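Local coordinates for IPT/TIG domain-containing protein BACOVA_02650 (Bacteroides ovatus, PDB 5E7H) that binds polysaccharide at the cell surface and probably captures xyloglucan before its transport into the periplasm for degradation, at residues A180-F185 with L227-T232. Numbering follows the deposited sequence.
Sequences AMCENF and LNRNST. With NA (sodium ion), chain J; FMT (formic acid), chain B.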
loop_
_atom_site.group_PDB
_atom_site.type_symbol
_atom_site.label_atom_id
_atom_site.label_comp_id
_atom_site.label_asym_id
_atom_site.label_seq_id
_atom_site.Cartn_x
_atom_site.Cartn_y
_atom_site.Cartn_z
ATOM N N ALA A 180 -6.116 5.499 -12.774
ATOM C CA ALA A 180 -5.752 5.529 -14.192
ATOM C C ALA A 180 -4.277 5.877 -14.307
ATOM O O ALA A 180 -3.739 6.594 -13.463
ATOM C CB ALA A 180 -6.585 6.532 -14.941
ATOM N N MET A 181 -3.627 5.371 -15.351
ATOM C CA MET A 181 -2.247 5.723 -15.655
ATOM C C MET A 181 -2.091 6.090 -17.134
ATOM O O MET A 181 -2.775 5.544 -18.007
ATOM C CB MET A 181 -1.314 4.568 -15.317
ATOM C CG MET A 181 -1.167 4.293 -13.843
ATOM S SD MET A 181 -0.155 2.829 -13.608
ATOM C CE MET A 181 -0.144 2.769 -11.830
ATOM N N CYS A 182 -1.169 7.007 -17.395
ATOM C CA CYS A 182 -0.766 7.403 -18.758
ATOM C C CYS A 182 -1.911 7.930 -19.616
ATOM O O CYS A 182 -1.884 7.834 -20.850
ATOM C CB CYS A 182 -0.110 6.243 -19.488
ATOM S SG CYS A 182 1.297 5.539 -18.616
ATOM N N GLU A 183 -2.911 8.493 -18.953
ATOM C CA GLU A 183 -4.119 9.003 -19.592
ATOM C C GLU A 183 -4.807 7.944 -20.450
ATOM O O GLU A 183 -5.559 8.273 -21.369
ATOM C CB GLU A 183 -3.810 10.264 -20.423
ATOM C CG GLU A 183 -3.453 11.443 -19.531
ATOM C CD GLU A 183 -3.516 12.778 -20.234
ATOM O OE1 GLU A 183 -4.177 12.877 -21.290
ATOM O OE2 GLU A 183 -2.900 13.734 -19.719
ATOM N N ASN A 184 -4.592 6.671 -20.127
ATOM C CA ASN A 184 -5.298 5.605 -20.830
ATOM C C ASN A 184 -6.530 5.228 -20.036
ATOM O O ASN A 184 -6.551 4.255 -19.302
ATOM C CB ASN A 184 -4.407 4.383 -21.064
ATOM C CG ASN A 184 -5.092 3.350 -21.941
ATOM O OD1 ASN A 184 -6.223 3.564 -22.379
ATOM N ND2 ASN A 184 -4.411 2.249 -22.231
ATOM N N PHE A 185 -7.587 6.018 -20.171
ATOM C CA PHE A 185 -8.747 5.802 -19.317
ATOM C C PHE A 185 -9.549 4.550 -19.708
ATOM O O PHE A 185 -10.266 3.981 -18.871
ATOM C CB PHE A 185 -9.623 7.053 -19.324
ATOM C CG PHE A 185 -8.953 8.226 -18.673
ATOM C CD1 PHE A 185 -8.891 8.328 -17.299
ATOM C CD2 PHE A 185 -8.340 9.198 -19.449
ATOM C CE1 PHE A 185 -8.249 9.411 -16.701
ATOM C CE2 PHE A 185 -7.693 10.264 -18.860
ATOM C CZ PHE A 185 -7.644 10.370 -17.495
ATOM N N LEU A 227 6.072 1.974 -20.430
ATOM C CA LEU A 227 6.944 3.147 -20.321
ATOM C C LEU A 227 6.934 3.942 -21.629
ATOM O O LEU A 227 7.010 5.174 -21.603
ATOM C CB LEU A 227 8.365 2.747 -19.956
ATOM C CG LEU A 227 8.560 2.165 -18.544
ATOM C CD1 LEU A 227 10.029 1.763 -18.380
ATOM C CD2 LEU A 227 8.130 3.106 -17.442
ATOM N N ASN A 228 6.831 3.245 -22.754
ATOM C CA ASN A 228 6.862 3.912 -24.047
ATOM C C ASN A 228 5.566 4.654 -24.407
ATOM O O ASN A 228 5.499 5.236 -25.477
ATOM C CB ASN A 228 7.236 2.895 -25.142
ATOM C CG ASN A 228 8.716 2.595 -25.147
ATOM O OD1 ASN A 228 9.491 3.301 -24.521
ATOM N ND2 ASN A 228 9.118 1.542 -25.840
ATOM N N ARG A 229 4.587 4.660 -23.504
ATOM C CA ARG A 229 3.442 5.565 -23.654
ATOM C C ARG A 229 3.888 6.999 -23.416
ATOM O O ARG A 229 3.185 7.937 -23.803
ATOM C CB ARG A 229 2.307 5.168 -22.719
ATOM C CG ARG A 229 1.729 3.815 -23.106
ATOM C CD ARG A 229 0.416 3.479 -22.429
ATOM N NE ARG A 229 -0.731 3.999 -23.148
ATOM C CZ ARG A 229 -1.569 3.293 -23.904
ATOM N NH1 ARG A 229 -1.454 1.976 -24.086
ATOM N NH2 ARG A 229 -2.558 3.929 -24.470
ATOM N N ASN A 230 5.054 7.167 -22.796
ATOM C CA ASN A 230 5.694 8.474 -22.603
ATOM C C ASN A 230 4.757 9.473 -21.879
ATOM O O ASN A 230 4.542 10.628 -22.312
ATOM C CB ASN A 230 6.174 9.009 -23.942
ATOM C CG ASN A 230 7.218 8.090 -24.604
ATOM O OD1 ASN A 230 7.913 7.343 -23.902
ATOM N ND2 ASN A 230 7.329 8.145 -25.919
ATOM N N SER A 231 4.202 8.995 -20.780
ATOM C CA SER A 231 3.325 9.787 -19.916
ATOM C C SER A 231 3.586 9.427 -18.476
ATOM O O SER A 231 3.677 8.242 -18.146
ATOM C CB SER A 231 1.868 9.527 -20.238
ATOM O OG SER A 231 1.032 10.152 -19.260
ATOM N N THR A 232 3.735 10.426 -17.616
ATOM C CA THR A 232 3.903 10.138 -16.195
ATOM C C THR A 232 2.615 10.306 -15.398
ATOM O O THR A 232 2.643 10.283 -14.174
ATOM C CB THR A 232 5.001 10.994 -15.579
ATOM O OG1 THR A 232 4.850 12.338 -15.997
ATOM C CG2 THR A 232 6.377 10.502 -16.043
HETATM NA NA NA J . 8.808 7.446 -21.353
HETATM C C FMT B . -3.733 2.711 -27.172
HETATM O O1 FMT B . -3.937 1.727 -26.410
HETATM O O2 FMT B . -3.854 3.883 -26.713
HETATM O O HOH W 1 -1.378 6.754 -23.106
HETATM O O HOH W 2 0.255 12.430 -20.347
#
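The amide of Asn184 lies over one face of the Arg229 guanidinium, its ND2 3.1 Å above the plane and offset toward the rim, with the two planes only 19° apart. O1 of a formic acid molecule, probably from the crystallisation liquor, and a water sit in plane at the guanidinium edge; O2 of the same molecule lies 2.6 Å from Arg229 NH2, in a weak hydrogen bond. The pairing joins two loops of the xyloglucan-binding domain: a type I' beta turn, Met181 to Asn184, at the end of strand 176-181, and the segment leading from helix 223-227 into strand 233-240. It illustrates how an amide can lie against a guanidinium face without a hydrogen bond, since Asn184 ND2 and Arg229 NH2, 3.4 Å apart, are both donors. A chi1 of -173° sets Asn184 CG anti to the backbone N, 3.6 Å from Arg229 NH2. An alanine here would probably leave that face of Arg229 without its amide cover and the guanidinium freer to turn. Arg229 NH1 also forms a salt bridge with Asp220. The edge water links the loops, accepting from Arg229 NE at 2.8 Å and donating to Cys182 O. Cys182 CB also packs against Ser231 CB at 3.9 Å. The type I beta turn from Leu227 to Asn230 holds a sodium ion through Leu227 O and Asn230 OD1. Ser231 OG, hydrogen-bonded to His233 N, rests 3.3 Å from Cys182 CA.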